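Local coordinates for protein glutamyl endopeptidase (Staphylococcus epidermidis, PDB 4JCN) that probably cleaves peptide bonds on the carboxyl side of glutamate, or aspartate, as a secreted serine endopeptidase of the chymotrypsin-like class, at residues A[25-30]-A[61-66]. Sequence-based numbering, arbitrary orientation.
Sequences IYIPID and RNISVH
Tyr26 and Ser64 form the hydrogen-bonded pair of a short antiparallel ladder, a worked example of how a β-barrel closes on itself. Tyr26 N donates to Ser64 O (2.9 Å, N-H...O angle 166°), and Ser64 N returns a bond of 3.0 Å to Tyr26 O. Ile27 can be followed outward from the backbone. Its CB lies 4.1 Å and its CG2 3.8 Å from the backbone O of Asn62, while CG1 and then the tip, CD1, each lie 4.0 Å from Ile63 CG1. Ile63 has CG1 beside its backbone N (chi1 -51°), which puts CG2 anti to that N, on the side of Ile25, where it meets Ile25 CG2 at 3.6 Å. Ile63 thus stands between two isoleucines that run alongside it and point the same way. Val53 and Leu97 pack on Ile63, while Ile46 and Val52 pack on Ile25. Farther along, the backbone O of Asn62 lies 3.2 Å from Pro28 CD. With proline there, residue 28 has no N-H to offer that oxygen, consistent with the ladder ending here: two backbone bonds between these segments, continued by His66 with Phe24, join the strands at the two ends of the barrel's strand order, and Ile25, Ile27 and Ile63, with Val65, pack along the buried face of this seam.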
ATOM      1  N   ILE A  25      -0.666   8.153   3.200  1.00 13.50           N
ATOM      2  CA  ILE A  25      -1.922   8.759   2.748  1.00 13.46           C
ATOM      3  C   ILE A  25      -2.526   9.497   3.947  1.00 13.98           C
ATOM      4  O   ILE A  25      -2.651   8.926   5.056  1.00 15.72           O
ATOM      5  CB  ILE A  25      -2.902   7.679   2.248  1.00 13.25           C
ATOM      6  CG1 ILE A  25      -2.276   6.980   1.025  1.00 13.98           C
ATOM      7  CG2 ILE A  25      -4.238   8.313   1.882  1.00 13.70           C
ATOM      8  CD1 ILE A  25      -3.114   5.861   0.480  1.00 15.38           C
ATOM      9  N   TYR A  26      -2.974  10.717   3.684  1.00 14.93           N
ATOM     10  CA  TYR A  26      -3.601  11.622   4.696  1.00 14.84           C
ATOM     11  C   TYR A  26      -4.912  12.126   4.142  1.00 14.50           C
ATOM     12  O   TYR A  26      -4.958  12.678   3.009  1.00 14.21           O
ATOM     13  CB  TYR A  26      -2.600  12.760   5.008  1.00 15.35           C
ATOM     14  CG  TYR A  26      -3.114  13.682   6.147  1.00 16.20           C
ATOM     15  CD1 TYR A  26      -3.979  14.751   5.898  1.00 17.63           C
ATOM     16  CD2 TYR A  26      -2.700  13.456   7.462  1.00 17.39           C
ATOM     17  CE1 TYR A  26      -4.466  15.545   6.989  1.00 18.54           C
ATOM     18  CE2 TYR A  26      -3.159  14.253   8.532  1.00 19.89           C
ATOM     19  CZ  TYR A  26      -4.000  15.314   8.258  1.00 18.80           C
ATOM     20  OH  TYR A  26      -4.461  16.110   9.284  1.00 18.60           O
ATOM     21  N   ILE A  27      -5.969  11.911   4.923  1.00 16.20           N
ATOM     22  CA  ILE A  27      -7.291  12.352   4.560  1.00 15.79           C
ATOM     23  C   ILE A  27      -7.879  13.136   5.756  1.00 18.39           C
ATOM     24  O   ILE A  27      -8.292  12.528   6.734  1.00 19.15           O
ATOM     25  CB  ILE A  27      -8.227  11.198   4.155  1.00 16.30           C
ATOM     26  CG1 ILE A  27      -7.647  10.411   2.976  1.00 17.31           C
ATOM     27  CG2 ILE A  27      -9.610  11.750   3.745  1.00 16.61           C
ATOM     28  CD1 ILE A  27      -8.399   9.111   2.716  1.00 17.96           C
ATOM     29  N   PRO A  28      -8.072  14.478   5.567  1.00 17.39           N
ATOM     30  CA  PRO A  28      -8.836  15.121   6.643  1.00 20.29           C
ATOM     31  C   PRO A  28     -10.288  14.642   6.750  1.00 21.05           C
ATOM     32  O   PRO A  28     -10.895  14.318   5.740  1.00 21.51           O
ATOM     33  CB  PRO A  28      -8.758  16.620   6.278  1.00 19.67           C
ATOM     34  CG  PRO A  28      -8.595  16.656   4.829  1.00 21.29           C
ATOM     35  CD  PRO A  28      -7.866  15.367   4.436  1.00 19.15           C
ATOM     36  N   ILE A  29     -10.795  14.585   7.977  1.00 23.95           N
ATOM     37  CA  ILE A  29     -12.241  14.484   8.305  1.00 36.29           C
ATOM     38  C   ILE A  29     -12.467  15.660   9.275  1.00 43.89           C
ATOM     39  O   ILE A  29     -11.524  16.056   9.949  1.00 47.01           O
ATOM     40  CB  ILE A  29     -12.626  13.152   8.968  1.00 45.16           C
ATOM     41  CG1 ILE A  29     -12.017  13.029  10.377  1.00 47.94           C
ATOM     42  CG2 ILE A  29     -12.254  11.987   8.053  1.00 39.88           C
ATOM     43  CD1 ILE A  29     -11.976  11.603  10.914  1.00 54.10           C
ATOM     44  N   ASP A  30     -13.623  16.320   9.292  1.00 48.51           N
ATOM     45  CA  ASP A  30     -13.669  17.632  10.012  1.00 38.71           C
ATOM     46  C   ASP A  30     -13.138  17.431  11.396  1.00 37.22           C
ATOM     47  O   ASP A  30     -12.213  18.136  11.790  1.00 39.06           O
ATOM     48  CB  ASP A  30     -15.065  18.316  10.007  1.00 41.10           C
ATOM     49  CG  ASP A  30     -15.437  18.872   8.642  1.00 40.08           C
ATOM     50  OD1 ASP A  30     -14.608  18.780   7.730  1.00 41.02           O
ATOM     51  OD2 ASP A  30     -16.542  19.439   8.475  1.00 41.25           O
ATOM     52  N   ARG A  61     -10.037  14.723  -4.173  1.00 23.96           N
ATOM     53  CA  ARG A  61      -9.186  15.845  -3.860  1.00 27.46           C
ATOM     54  C   ARG A  61      -8.913  15.980  -2.353  1.00 23.70           C
ATOM     55  O   ARG A  61      -8.072  16.727  -1.999  1.00 21.37           O
ATOM     56  CB  ARG A  61      -9.790  17.171  -4.391  1.00 30.17           C
ATOM     57  CG  ARG A  61     -10.158  17.204  -5.880  1.00 35.82           C
ATOM     58  CD  ARG A  61      -9.047  17.754  -6.734  1.00 48.81           C
ATOM     59  NE  ARG A  61      -8.343  18.885  -6.100  1.00 55.17           N
ATOM     60  CZ  ARG A  61      -7.079  19.271  -6.366  1.00 59.99           C
ATOM     61  NH1 ARG A  61      -6.292  18.660  -7.292  1.00 45.27           N
ATOM     62  NH2 ARG A  61      -6.572  20.289  -5.665  1.00 65.49           N
ATOM     63  N   ASN A  62      -9.650  15.255  -1.519  1.00 20.84           N
ATOM     64  CA  ASN A  62      -9.426  15.225  -0.042  1.00 21.04           C
ATOM     65  C   ASN A  62      -8.255  14.301   0.309  1.00 20.07           C
ATOM     66  O   ASN A  62      -7.853  14.228   1.461  1.00 21.69           O
ATOM     67  CB  ASN A  62     -10.667  14.661   0.690  1.00 24.95           C
ATOM     68  CG  ASN A  62     -11.836  15.639   0.778  1.00 29.40           C
ATOM     69  OD1 ASN A  62     -11.646  16.868   0.714  1.00 28.74           O
ATOM     70  ND2 ASN A  62     -13.063  15.084   0.923  1.00 26.67           N
ATOM     71  N   ILE A  63      -7.718  13.572  -0.696  1.00 18.97           N
ATOM     72  CA  ILE A  63      -6.666  12.598  -0.425  1.00 17.94           C
ATOM     73  C   ILE A  63      -5.276  13.194  -0.842  1.00 17.07           C
ATOM     74  O   ILE A  63      -5.028  13.570  -1.974  1.00 17.53           O
ATOM     75  CB  ILE A  63      -6.899  11.234  -1.196  1.00 18.53           C
ATOM     76  CG1 ILE A  63      -8.297  10.721  -0.964  1.00 17.34           C
ATOM     77  CG2 ILE A  63      -5.857  10.216  -0.731  1.00 15.51           C
ATOM     78  CD1 ILE A  63      -8.688   9.578  -1.849  1.00 19.24           C
ATOM     79  N   SER A  64      -4.389  13.272   0.131  1.00 15.62           N
ATOM     80  CA  SER A  64      -3.005  13.545  -0.078  1.00 15.43           C
ATOM     81  C   SER A  64      -2.161  12.278  -0.027  1.00 15.41           C
ATOM     82  O   SER A  64      -2.287  11.517   0.935  1.00 15.70           O
ATOM     83  CB  SER A  64      -2.566  14.508   1.002  1.00 17.48           C
ATOM     84  OG  SER A  64      -3.206  15.770   0.851  1.00 16.38           O
ATOM     85  N   VAL A  65      -1.319  12.062  -1.055  1.00 14.08           N
ATOM     86  CA  VAL A  65      -0.393  10.938  -1.128  1.00 14.03           C
ATOM     87  C   VAL A  65       1.075  11.402  -1.134  1.00 13.85           C
ATOM     88  O   VAL A  65       1.440  12.246  -1.977  1.00 17.07           O
ATOM     89  CB  VAL A  65      -0.650  10.095  -2.435  1.00 13.91           C
ATOM     90  CG1 VAL A  65       0.249   8.852  -2.528  1.00 14.82           C
ATOM     91  CG2 VAL A  65      -2.046   9.667  -2.541  1.00 14.15           C
ATOM     92  N   HIS A  66       1.867  10.919  -0.166  1.00 14.57           N
ATOM     93  CA  HIS A  66       3.241  11.312   0.012  1.00 14.58           C
ATOM     94  C   HIS A  66       4.094  10.053  -0.163  1.00 13.39           C
ATOM     95  O   HIS A  66       4.311   9.297   0.781  1.00 13.90           O
ATOM     96  CB  HIS A  66       3.465  11.861   1.378  1.00 15.05           C
ATOM     97  CG  HIS A  66       2.646  13.067   1.712  1.00 14.64           C
ATOM     98  ND1 HIS A  66       1.341  13.002   2.148  1.00 19.53           N
ATOM     99  CD2 HIS A  66       2.988  14.384   1.734  1.00 14.25           C
ATOM    100  CE1 HIS A  66       0.910  14.215   2.450  1.00 14.32           C
ATOM    101  NE2 HIS A  66       1.867  15.064   2.192  1.00 18.60           N
TER